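Local structure of Amy13K (Eubacterium rectale DSM 17629, 6B3P) at residues Leu3-Lys8 with Tyr57-Asn62; Ala17-Glu22 with Tyr45-Thr50; Thr103-Leu108 with Ile178-Thr183; Leu148-Val153 with Thr203-Trp208. The protein probably binds starch through carbohydrate-binding modules of family CBM26 in a surface-anchored alpha-amylase of a human gut bacterium, here holding a malto-oligosaccharide. All blocks are in the same frame, centred on the assembly; numbering follows the deposited sequence.

Contact 1. Residues Leu3-Lys8 with Tyr57-Asn62. With GLC (alpha-D-glucopyranose), chain C.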
# COMPACT_ATOMS: atom_id res chain seq x y z
N LEU A 3 2.41 8.57 2.90
CA LEU A 3 2.50 9.31 1.64
C LEU A 3 2.47 8.33 0.48
O LEU A 3 3.10 7.27 0.53
CB LEU A 3 3.78 10.15 1.59
CG LEU A 3 4.05 10.89 0.28
CD1 LEU A 3 3.05 12.01 0.07
CD2 LEU A 3 5.47 11.43 0.28
N THR A 4 1.73 8.69 -0.56
CA THR A 4 1.74 7.94 -1.81
C THR A 4 1.82 8.93 -2.96
O THR A 4 1.08 9.91 -2.99
CB THR A 4 0.48 7.06 -1.96
OG1 THR A 4 0.37 6.18 -0.83
CG2 THR A 4 0.56 6.22 -3.24
N ILE A 5 2.74 8.68 -3.88
CA ILE A 5 2.87 9.52 -5.07
C ILE A 5 2.81 8.66 -6.32
O ILE A 5 3.58 7.72 -6.47
CB ILE A 5 4.19 10.31 -5.06
CG1 ILE A 5 4.25 11.24 -3.84
CG2 ILE A 5 4.33 11.13 -6.34
CD1 ILE A 5 5.60 11.90 -3.63
N ASN A 6 1.87 9.00 -7.20
CA ASN A 6 1.77 8.37 -8.50
C ASN A 6 2.18 9.36 -9.58
O ASN A 6 1.75 10.51 -9.56
CB ASN A 6 0.34 7.87 -8.76
CG ASN A 6 -0.23 7.13 -7.57
OD1 ASN A 6 0.07 5.95 -7.36
ND2 ASN A 6 -1.07 7.81 -6.80
N TYR A 7 3.03 8.91 -10.50
CA TYR A 7 3.59 9.77 -11.54
C TYR A 7 3.44 9.11 -12.90
O TYR A 7 3.93 8.00 -13.13
CB TYR A 7 5.06 10.07 -11.22
CG TYR A 7 5.83 10.77 -12.31
CD1 TYR A 7 5.27 11.82 -13.04
CD2 TYR A 7 7.14 10.40 -12.60
CE1 TYR A 7 6.00 12.47 -14.03
CE2 TYR A 7 7.87 11.04 -13.58
CZ TYR A 7 7.29 12.07 -14.29
OH TYR A 7 8.03 12.69 -15.27
N LYS A 8 2.73 9.79 -13.80
CA LYS A 8 2.63 9.35 -15.18
C LYS A 8 3.89 9.82 -15.89
O LYS A 8 3.98 10.98 -16.30
CB LYS A 8 1.37 9.92 -15.84
CG LYS A 8 1.02 9.30 -17.19
CD LYS A 8 -0.18 10.01 -17.79
CE LYS A 8 -0.84 9.20 -18.88
NZ LYS A 8 -2.17 9.78 -19.21
N TYR A 57 6.82 19.50 2.68
CA TYR A 57 8.02 19.08 1.98
C TYR A 57 8.00 19.56 0.54
O TYR A 57 6.98 20.02 0.04
CB TYR A 57 8.17 17.56 2.00
CG TYR A 57 8.37 16.99 3.39
CD1 TYR A 57 7.28 16.73 4.21
CD2 TYR A 57 9.64 16.70 3.87
CE1 TYR A 57 7.45 16.21 5.47
CE2 TYR A 57 9.81 16.17 5.14
CZ TYR A 57 8.71 15.93 5.94
OH TYR A 57 8.87 15.40 7.20
N SER A 58 9.15 19.44 -0.12
CA SER A 58 9.27 19.68 -1.55
C SER A 58 9.51 18.35 -2.25
O SER A 58 10.17 17.47 -1.70
CB SER A 58 10.41 20.65 -1.85
OG SER A 58 10.14 21.93 -1.30
N LEU A 59 8.98 18.23 -3.46
CA LEU A 59 9.13 17.02 -4.26
C LEU A 59 9.83 17.34 -5.58
O LEU A 59 9.47 18.30 -6.26
CB LEU A 59 7.76 16.38 -4.53
CG LEU A 59 7.71 15.31 -5.63
CD1 LEU A 59 8.42 14.04 -5.20
CD2 LEU A 59 6.27 15.03 -6.03
N ILE A 60 10.83 16.54 -5.91
CA ILE A 60 11.45 16.59 -7.23
C ILE A 60 11.35 15.21 -7.89
O ILE A 60 11.98 14.26 -7.44
CB ILE A 60 12.92 17.03 -7.17
CG1 ILE A 60 13.01 18.48 -6.68
CG2 ILE A 60 13.58 16.91 -8.55
CD1 ILE A 60 14.43 18.95 -6.41
N LEU A 61 10.54 15.13 -8.93
CA LEU A 61 10.47 13.93 -9.75
C LEU A 61 11.62 13.94 -10.75
O LEU A 61 11.94 14.98 -11.32
CB LEU A 61 9.12 13.85 -10.47
CG LEU A 61 7.90 13.69 -9.55
CD1 LEU A 61 6.61 14.05 -10.29
CD2 LEU A 61 7.83 12.28 -9.00
N ASN A 62 12.25 12.79 -10.94
CA ASN A 62 13.48 12.69 -11.73
C ASN A 62 13.61 11.32 -12.39
O ASN A 62 12.83 10.42 -12.09
CB ASN A 62 14.69 12.99 -10.85
CG ASN A 62 14.85 12.00 -9.71
OD1 ASN A 62 15.12 10.82 -9.94
ND2 ASN A 62 14.68 12.47 -8.48
C1 GLC C . 17.60 19.81 -4.45
C2 GLC C . 17.09 21.18 -4.80
C3 GLC C . 17.67 22.25 -3.90
C4 GLC C . 17.52 21.85 -2.44
C5 GLC C . 18.02 20.43 -2.21
C6 GLC C . 17.85 19.92 -0.79
O2 GLC C . 17.40 21.40 -6.14
O3 GLC C . 17.08 23.49 -4.16
O4 GLC C . 18.23 22.79 -1.66
O5 GLC C . 17.35 19.57 -3.09
O6 GLC C . 18.35 18.63 -0.57
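This is apolar packing across the interior of the N-terminal starch-binding module, where strand 2-8 faces strand 57-62 through side chains alone. The two strands have three others between them in the order of one sheet, which evidently curls enough to bring their inner faces together. They run in the same sense, I5 level with L59 and Y7 level with L61, and their backbones stay well separated, 8.2 Å even between CA of Y7 and CA of L61. I5 and L59 meet tip to tip: CD1 of I5 ends 3.9 Å from CD1 of L59 and almost as close to its CD2, so that a single methyl sits against both ends of the leucine fork. Y7 and L61 instead pass alongside each other in opposite directions. With CG of Y7 anti to the backbone N (chi1 171°), the ring swings over to L61, whose CD1 lies above one face in a CH-pi contact, 4.0 Å from the ring centroid and 19° off the normal. CD1 of L61 is displaced toward the rim, 3.8 Å from CD1 of Y7, and its CD2 lies over the same face, nearer CD2 of Y7. The phenol OH is taken up by T10. M47 also packs on I5, F87 on L61. I60 turns outward, and its CD1 lies 3.8 Å from C1 of the bound glucose of chain C. Strand 57-62 therefore carries sugar on its outer side and core on its inner side; the inner contact, methyls and one ring face, depends on close fit rather than directed bonds.

Contact 2. Residues Ala17-Glu22 with Tyr45-Thr50; sequences AYIYKE and YTMHLT. With GLC (alpha-D-glucopyranose), chain C; GLC (alpha-D-glucopyranose), chain B; GLC (alpha-D-glucopyranose), chain D; FMT (formic acid), chain S.
CG1 of I19 stands anti to its carbonyl carbon (chi1 -62°), with CD1 extended beyond it, while CG of M47 sits between the backbone N and the carbonyl carbon (chi1 64°) and the rest of that chain bends twice, bringing CE round to the isoleucine. CD1 of I19 thus finds CE of M47 at 4.1 Å, the two chains crossing obliquely, and meets CD2 of L49 tip to tip at 3.9 Å. CB of A17 rests 4.0 Å from CG of M47 and about as near to its CE, so the bent methionine chain lies against the alanine methyl. Strands 16-20 and 44-50 belong to one sheet of the CBM26 module, with strand 33-37 between them; their axes pass at 9.7 Å and 31°, and these side chains reach across it on the inner face. Y18 and Y20 serve the glycan on the other face. The phenol of Y18 comes edge-on to the glucose of chain C, its OH in a short hydrogen bond of 2.5 Å with O6. Y20 lays a ring face against the same sugar, CD1 being 3.7 Å from C6, and D72 holds its hydroxyl. Without the Y20 ring, as with an alanine here, the glucose is likely to lose its aromatic platform and D72 its phenol partner. The backbone N of H48 donates a nearly straight 2.7 Å hydrogen bond to O1 of a formic acid molecule, probably from the crystallisation liquor.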
# COMPACT_ATOMS: atom_id res chain seq x y z
N ALA A 17 11.42 9.62 -6.81
CA ALA A 17 10.90 10.80 -6.13
C ALA A 17 11.88 11.23 -5.04
O ALA A 17 12.17 10.46 -4.12
CB ALA A 17 9.53 10.51 -5.53
N TYR A 18 12.39 12.45 -5.17
CA TYR A 18 13.26 13.04 -4.16
C TYR A 18 12.45 14.03 -3.33
O TYR A 18 11.83 14.95 -3.86
CB TYR A 18 14.46 13.73 -4.80
CG TYR A 18 15.39 14.39 -3.81
CD1 TYR A 18 16.21 13.63 -2.99
CD2 TYR A 18 15.46 15.77 -3.71
CE1 TYR A 18 17.07 14.23 -2.09
CE2 TYR A 18 16.31 16.38 -2.81
CZ TYR A 18 17.12 15.60 -2.01
OH TYR A 18 17.97 16.21 -1.11
N ILE A 19 12.46 13.82 -2.01
CA ILE A 19 11.65 14.62 -1.09
C ILE A 19 12.57 15.26 -0.07
O ILE A 19 13.47 14.60 0.45
CB ILE A 19 10.58 13.74 -0.39
CG1 ILE A 19 9.62 13.16 -1.44
CG2 ILE A 19 9.81 14.55 0.66
CD1 ILE A 19 8.74 12.05 -0.92
N TYR A 20 12.36 16.54 0.22
CA TYR A 20 13.26 17.24 1.14
C TYR A 20 12.62 18.40 1.90
O TYR A 20 11.70 19.05 1.42
CB TYR A 20 14.48 17.76 0.38
CG TYR A 20 14.20 18.90 -0.58
CD1 TYR A 20 14.24 20.22 -0.16
CD2 TYR A 20 13.90 18.65 -1.92
CE1 TYR A 20 14.00 21.26 -1.03
CE2 TYR A 20 13.66 19.69 -2.80
CZ TYR A 20 13.71 20.99 -2.35
OH TYR A 20 13.46 22.04 -3.21
N LYS A 21 13.14 18.63 3.10
CA LYS A 21 12.78 19.77 3.93
C LYS A 21 13.91 20.08 4.91
O LYS A 21 14.24 19.26 5.76
CB LYS A 21 11.48 19.51 4.69
CG LYS A 21 11.03 20.67 5.58
CD LYS A 21 10.69 21.92 4.77
CE LYS A 21 10.05 22.99 5.65
NZ LYS A 21 9.81 24.27 4.94
N GLU A 22 14.50 21.27 4.78
CA GLU A 22 15.60 21.71 5.65
C GLU A 22 16.70 20.65 5.78
O GLU A 22 17.15 20.35 6.88
CB GLU A 22 15.06 22.08 7.04
CG GLU A 22 14.04 23.22 7.04
CD GLU A 22 14.63 24.54 6.59
OE1 GLU A 22 15.87 24.65 6.50
OE2 GLU A 22 13.85 25.48 6.32
N TYR A 45 3.86 5.26 -12.41
CA TYR A 45 4.78 4.71 -11.43
C TYR A 45 4.42 5.23 -10.05
O TYR A 45 3.97 6.37 -9.91
CB TYR A 45 6.23 5.06 -11.78
CG TYR A 45 6.63 4.49 -13.11
CD1 TYR A 45 6.28 5.12 -14.29
CD2 TYR A 45 7.34 3.30 -13.18
CE1 TYR A 45 6.63 4.59 -15.51
CE2 TYR A 45 7.69 2.75 -14.39
CZ TYR A 45 7.34 3.40 -15.56
OH TYR A 45 7.70 2.86 -16.77
N THR A 46 4.64 4.40 -9.04
CA THR A 46 4.15 4.67 -7.70
C THR A 46 5.22 4.43 -6.65
O THR A 46 5.97 3.46 -6.73
CB THR A 46 2.92 3.78 -7.36
OG1 THR A 46 1.86 4.07 -8.28
CG2 THR A 46 2.43 4.04 -5.94
N MET A 47 5.28 5.33 -5.66
CA MET A 47 6.12 5.12 -4.48
C MET A 47 5.31 5.39 -3.22
O MET A 47 4.42 6.25 -3.20
CB MET A 47 7.36 6.03 -4.51
CG MET A 47 7.08 7.53 -4.45
SD MET A 47 6.95 8.18 -2.77
CE MET A 47 8.66 8.16 -2.25
N HIS A 48 5.62 4.64 -2.17
CA HIS A 48 5.02 4.84 -0.86
C HIS A 48 6.10 5.25 0.13
O HIS A 48 7.26 4.89 -0.03
CB HIS A 48 4.31 3.58 -0.37
CG HIS A 48 3.12 3.20 -1.20
ND1 HIS A 48 1.84 3.57 -0.87
CD2 HIS A 48 3.03 2.49 -2.35
CE1 HIS A 48 1.00 3.10 -1.78
NE2 HIS A 48 1.70 2.44 -2.69
N LEU A 49 5.70 6.00 1.15
CA LEU A 49 6.65 6.48 2.14
C LEU A 49 5.94 6.85 3.44
O LEU A 49 4.80 7.29 3.43
CB LEU A 49 7.41 7.70 1.61
CG LEU A 49 8.72 8.05 2.32
CD1 LEU A 49 9.81 7.05 1.99
CD2 LEU A 49 9.15 9.47 1.96
N THR A 50 6.65 6.64 4.54
CA THR A 50 6.23 7.16 5.84
C THR A 50 7.06 8.40 6.10
O THR A 50 8.29 8.35 6.05
CB THR A 50 6.44 6.15 6.98
OG1 THR A 50 5.68 4.96 6.72
CG2 THR A 50 6.00 6.75 8.32
C1 GLC C . 17.60 19.81 -4.45
C2 GLC C . 17.09 21.18 -4.80
C3 GLC C . 17.67 22.25 -3.90
C4 GLC C . 17.52 21.85 -2.44
C5 GLC C . 18.02 20.43 -2.21
C6 GLC C . 17.85 19.92 -0.79
O2 GLC C . 17.40 21.40 -6.14
O3 GLC C . 17.08 23.49 -4.16
O4 GLC C . 18.23 22.79 -1.66
O5 GLC C . 17.35 19.57 -3.09
O6 GLC C . 18.35 18.63 -0.57
C1 GLC B . 17.43 23.78 -1.04
C2 GLC B . 18.11 25.12 -1.12
C3 GLC B . 19.29 25.18 -0.16
C4 GLC B . 18.88 24.80 1.25
C5 GLC B . 18.15 23.47 1.20
C6 GLC B . 17.56 23.07 2.54
O2 GLC B . 18.54 25.39 -2.42
O3 GLC B . 19.83 26.47 -0.19
O4 GLC B . 19.99 24.83 2.17
O5 GLC B . 17.08 23.53 0.30
O6 GLC B . 16.67 22.01 2.40
C1 GLC D . 21.07 16.92 -7.12
C2 GLC D . 19.85 17.50 -7.80
C3 GLC D . 19.41 18.74 -7.04
C4 GLC D . 19.23 18.46 -5.56
C5 GLC D . 20.47 17.79 -5.00
C6 GLC D . 20.23 17.45 -3.54
O2 GLC D . 20.10 17.76 -9.16
O3 GLC D . 18.22 19.24 -7.55
O4 GLC D . 18.94 19.65 -4.87
O5 GLC D . 20.76 16.66 -5.76
O6 GLC D . 21.24 16.68 -2.96
C FMT S . 7.19 1.63 -2.93
O1 FMT S . 7.47 2.76 -2.55
O2 FMT S . 6.10 1.14 -2.68

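Contact 3. Residues Thr103-Leu108 with Ile178-Thr183; sequences TTIHYL and IDVSVT
V180 is gripped from two points of strand 101-108, each of its methyls taking a different partner. Its CG1, anti to the backbone N (chi1 179°), reaches toward CG2 of T103 and meets it tip to tip at 3.8 Å. Its CG2, the branch beside the backbone N, lies 3.7 Å from CD1 of I105, the isoleucine slanting across the valine. Just past the end of strand 178-180, V182 turns a flank to the same threonine: its CG2 is 3.7 Å from OG1 of T103, a van der Waals contact only, with CG1 a little farther off. T103 therefore splits its branches, methyl to V180 and hydroxyl to V182. The second shell is largely apolar. I105 also packs on C165 and F167 of strand 163-168 and on V191 of strand 188-192, and V180 touches F163 and L189. The backbone of V182, outside any strand, is pinned by polar groups, its N by the side-chain amide of N162 and its O by the amine of K160. On the other flank, T103 and I105 are tied by backbone bonds to Y155 and V153 of strand 150-157. Strand 101-108 belongs to one four-stranded sheet and strand 178-180 forms the margin of another, so V180 packs between two facing sheets, with V182 just beyond the strand end, the arrangement of a beta-sandwich, as expected for this second CBM26 module.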
# COMPACT_ATOMS: atom_id res chain seq x y z
N THR A 103 -6.45 -2.90 -1.95
CA THR A 103 -5.77 -3.17 -0.69
C THR A 103 -5.26 -4.60 -0.66
O THR A 103 -6.03 -5.55 -0.76
CB THR A 103 -6.71 -2.92 0.51
OG1 THR A 103 -7.28 -1.61 0.41
CG2 THR A 103 -5.96 -3.04 1.82
N THR A 104 -3.94 -4.73 -0.54
CA THR A 104 -3.28 -6.03 -0.51
C THR A 104 -2.81 -6.35 0.90
O THR A 104 -2.11 -5.55 1.52
CB THR A 104 -2.07 -6.07 -1.47
OG1 THR A 104 -2.50 -5.71 -2.79
CG2 THR A 104 -1.44 -7.46 -1.50
N ILE A 105 -3.19 -7.52 1.40
CA ILE A 105 -2.81 -7.93 2.75
C ILE A 105 -2.13 -9.29 2.72
O ILE A 105 -2.69 -10.28 2.24
CB ILE A 105 -4.04 -7.99 3.69
CG1 ILE A 105 -4.80 -6.67 3.65
CG2 ILE A 105 -3.60 -8.29 5.11
CD1 ILE A 105 -6.18 -6.72 4.29
N HIS A 106 -0.90 -9.33 3.25
CA HIS A 106 -0.11 -10.55 3.32
C HIS A 106 -0.18 -11.15 4.72
O HIS A 106 0.01 -10.43 5.71
CB HIS A 106 1.35 -10.27 2.95
CG HIS A 106 1.51 -9.57 1.64
ND1 HIS A 106 1.20 -10.15 0.43
CD2 HIS A 106 1.97 -8.33 1.34
CE1 HIS A 106 1.46 -9.30 -0.55
NE2 HIS A 106 1.93 -8.19 -0.02
N TYR A 107 -0.45 -12.44 4.80
CA TYR A 107 -0.46 -13.14 6.09
C TYR A 107 0.56 -14.27 6.13
O TYR A 107 0.61 -15.11 5.23
CB TYR A 107 -1.84 -13.70 6.40
CG TYR A 107 -1.89 -14.41 7.73
CD1 TYR A 107 -1.70 -13.70 8.91
CD2 TYR A 107 -2.12 -15.77 7.81
CE1 TYR A 107 -1.73 -14.34 10.13
CE2 TYR A 107 -2.16 -16.42 9.03
CZ TYR A 107 -1.96 -15.70 10.19
OH TYR A 107 -2.00 -16.34 11.40
N LEU A 108 1.35 -14.30 7.20
CA LEU A 108 2.34 -15.34 7.41
C LEU A 108 1.75 -16.50 8.20
O LEU A 108 1.60 -16.42 9.42
CB LEU A 108 3.55 -14.78 8.15
CG LEU A 108 4.64 -15.77 8.53
CD1 LEU A 108 5.24 -16.42 7.30
CD2 LEU A 108 5.70 -15.07 9.35
N ILE A 178 -8.32 -7.62 12.42
CA ILE A 178 -7.40 -6.71 11.75
C ILE A 178 -8.17 -5.52 11.21
O ILE A 178 -8.97 -5.67 10.28
CB ILE A 178 -6.64 -7.41 10.61
CG1 ILE A 178 -5.89 -8.64 11.13
CG2 ILE A 178 -5.66 -6.44 9.94
CD1 ILE A 178 -5.61 -9.67 10.06
N ASP A 179 -7.95 -4.35 11.78
CA ASP A 179 -8.62 -3.13 11.34
C ASP A 179 -7.80 -2.45 10.25
O ASP A 179 -6.76 -1.85 10.54
CB ASP A 179 -8.87 -2.18 12.51
CG ASP A 179 -9.78 -2.79 13.57
OD1 ASP A 179 -10.56 -3.70 13.24
OD2 ASP A 179 -9.70 -2.34 14.73
N VAL A 180 -8.28 -2.54 9.02
CA VAL A 180 -7.55 -2.02 7.87
C VAL A 180 -7.91 -0.57 7.59
O VAL A 180 -9.04 -0.25 7.24
CB VAL A 180 -7.83 -2.87 6.60
CG1 VAL A 180 -7.09 -2.32 5.38
CG2 VAL A 180 -7.46 -4.32 6.85
N SER A 181 -6.92 0.31 7.75
CA SER A 181 -7.05 1.70 7.32
C SER A 181 -6.55 1.84 5.89
O SER A 181 -5.36 1.67 5.63
CB SER A 181 -6.28 2.64 8.25
OG SER A 181 -6.83 2.64 9.55
N VAL A 182 -7.46 2.14 4.97
CA VAL A 182 -7.09 2.37 3.58
C VAL A 182 -6.58 3.80 3.43
O VAL A 182 -7.34 4.76 3.55
CB VAL A 182 -8.29 2.13 2.62
CG1 VAL A 182 -7.87 2.33 1.17
CG2 VAL A 182 -8.84 0.72 2.83
N THR A 183 -5.28 3.93 3.18
CA THR A 183 -4.60 5.22 3.15
C THR A 183 -4.25 5.66 1.73
O THR A 183 -3.72 6.75 1.52
CB THR A 183 -3.32 5.19 3.99
OG1 THR A 183 -2.49 4.11 3.56
CG2 THR A 183 -3.66 5.01 5.47

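Contact 4. Residues Leu148-Val153 with Thr203-Trp208; sequences LGWYDV and TAPDSW
A type I turn from P205 to W208, closed by a 2.7 Å hydrogen bond from N of W208 to O of P205, sets P205, S207 and W208 against W150 of strand 150-157. The two tryptophans form a T-shaped pair: with CG of W208 anti to the backbone N (chi1 -177°), its six-membered ring brings an edge to the face of the W150 five-membered ring, centroids 4.7 Å apart and planes at 77°. CE3 of W208 stands over the indole centre, 3.5 Å from CE2 of W150. NE1 of W150 sends a weak hydrogen bond in plane to O of S207 (3.3 Å, 155°). That carbonyl also accepts a weak bond from a water, which donates more firmly to O of L148. OG of S207 lies 3.5 Å from CZ2 of W150, and CG of P205 passes alongside CH2 of W150. Cutting W150 back to an alanine is likely to leave the W208 edge without its aromatic face and O of S207 without the indole N-H. W150 also packs on H106 and L108 of strand 101-108, while W208 stacks on H147 and meets W190 of strand 188-192 edge-to-face, fastening the turn across three strands.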
# COMPACT_ATOMS: atom_id res chain seq x y z
N LEU A 148 7.96 -17.71 1.07
CA LEU A 148 7.60 -18.96 1.73
C LEU A 148 6.82 -18.74 3.03
O LEU A 148 7.28 -18.05 3.93
CB LEU A 148 8.86 -19.78 2.02
CG LEU A 148 8.65 -21.14 2.69
CD1 LEU A 148 8.14 -22.15 1.68
CD2 LEU A 148 9.94 -21.61 3.33
N GLY A 149 5.63 -19.34 3.10
CA GLY A 149 4.82 -19.31 4.30
C GLY A 149 3.81 -18.18 4.32
O GLY A 149 2.96 -18.13 5.20
N TRP A 150 3.91 -17.28 3.35
CA TRP A 150 2.99 -16.15 3.26
C TRP A 150 1.81 -16.46 2.34
O TRP A 150 1.94 -17.21 1.38
CB TRP A 150 3.72 -14.91 2.74
CG TRP A 150 4.71 -14.34 3.71
CD1 TRP A 150 6.03 -14.65 3.82
CD2 TRP A 150 4.45 -13.34 4.71
NE1 TRP A 150 6.61 -13.91 4.82
CE2 TRP A 150 5.67 -13.10 5.38
CE3 TRP A 150 3.32 -12.62 5.09
CZ2 TRP A 150 5.78 -12.18 6.42
CZ3 TRP A 150 3.43 -11.70 6.12
CH2 TRP A 150 4.65 -11.49 6.77
N TYR A 151 0.66 -15.88 2.67
CA TYR A 151 -0.52 -15.96 1.82
C TYR A 151 -1.04 -14.56 1.55
O TYR A 151 -0.84 -13.65 2.37
CB TYR A 151 -1.61 -16.82 2.47
CG TYR A 151 -1.24 -18.28 2.58
CD1 TYR A 151 -0.32 -18.72 3.51
CD2 TYR A 151 -1.83 -19.23 1.75
CE1 TYR A 151 0.02 -20.06 3.61
CE2 TYR A 151 -1.51 -20.57 1.84
CZ TYR A 151 -0.58 -20.97 2.78
OH TYR A 151 -0.25 -22.31 2.87
N ASP A 152 -1.70 -14.38 0.42
CA ASP A 152 -2.15 -13.06 -0.01
C ASP A 152 -3.66 -12.98 -0.19
O ASP A 152 -4.30 -13.95 -0.59
CB ASP A 152 -1.47 -12.68 -1.34
CG ASP A 152 0.03 -12.86 -1.30
OD1 ASP A 152 0.65 -12.53 -0.27
OD2 ASP A 152 0.59 -13.34 -2.31
N VAL A 153 -4.21 -11.81 0.13
CA VAL A 153 -5.59 -11.49 -0.21
C VAL A 153 -5.63 -10.05 -0.70
O VAL A 153 -4.92 -9.19 -0.19
CB VAL A 153 -6.55 -11.69 0.98
CG1 VAL A 153 -6.24 -10.70 2.10
CG2 VAL A 153 -8.00 -11.56 0.52
N THR A 203 5.06 -1.52 6.84
CA THR A 203 6.20 -1.77 5.96
C THR A 203 6.62 -3.22 6.16
O THR A 203 6.44 -3.78 7.24
CB THR A 203 7.39 -0.83 6.24
OG1 THR A 203 7.78 -0.94 7.61
CG2 THR A 203 7.01 0.62 5.93
N ALA A 204 7.17 -3.84 5.12
CA ALA A 204 7.52 -5.26 5.17
C ALA A 204 8.43 -5.57 6.35
O ALA A 204 9.45 -4.91 6.54
CB ALA A 204 8.18 -5.69 3.87
N PRO A 205 8.07 -6.59 7.16
CA PRO A 205 8.90 -6.95 8.30
C PRO A 205 10.08 -7.84 7.90
O PRO A 205 10.09 -8.35 6.78
CB PRO A 205 7.93 -7.70 9.21
CG PRO A 205 7.00 -8.37 8.25
CD PRO A 205 6.87 -7.44 7.07
N ASP A 206 11.05 -8.01 8.79
CA ASP A 206 12.22 -8.85 8.52
C ASP A 206 11.81 -10.25 8.06
O ASP A 206 12.54 -10.91 7.32
CB ASP A 206 13.09 -8.95 9.77
CG ASP A 206 13.72 -7.63 10.16
OD1 ASP A 206 13.20 -6.58 9.74
OD2 ASP A 206 14.74 -7.65 10.88
N SER A 207 10.64 -10.69 8.51
CA SER A 207 10.10 -11.99 8.13
C SER A 207 9.75 -12.07 6.65
O SER A 207 9.58 -13.16 6.09
CB SER A 207 8.87 -12.30 8.97
OG SER A 207 8.27 -13.52 8.55
N TRP A 208 9.63 -10.91 6.00
CA TRP A 208 9.34 -10.85 4.58
C TRP A 208 10.65 -10.90 3.79
O TRP A 208 11.37 -9.91 3.69
CB TRP A 208 8.55 -9.57 4.27
CG TRP A 208 8.12 -9.39 2.85
CD1 TRP A 208 8.70 -8.59 1.91
CD2 TRP A 208 6.99 -10.00 2.21
NE1 TRP A 208 8.01 -8.67 0.72
CE2 TRP A 208 6.95 -9.53 0.88
CE3 TRP A 208 6.00 -10.91 2.63
CZ2 TRP A 208 5.98 -9.93 -0.03
CZ3 TRP A 208 5.03 -11.30 1.72
CH2 TRP A 208 5.03 -10.82 0.41
O HOH W 1 9.57 -16.52 5.42

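Overall arrangement
Contacts 1 and 2 share one curved sheet of the first module and touch each other: N of L3 is hydrogen-bonded to O of L49, and the N6 side chain to the T46 hydroxyl. Both are buried and apolar inside, yet each carries glycan-binding residues on its outer face. Contact 3 lies in the second module, and contact 4 ties a C-terminal turn to it; they meet along neighbouring strands 101-108 and 150-157, where H106 is bonded to D152. Contact 3 is core packing between sheets, all aliphatic and threonine; contact 4, only partly buried, mixes an edge-to-face ring pair with a weak indole bond and a water. The two pairs do not touch, contacts 1 and 4 lying about 27 Å apart between centres.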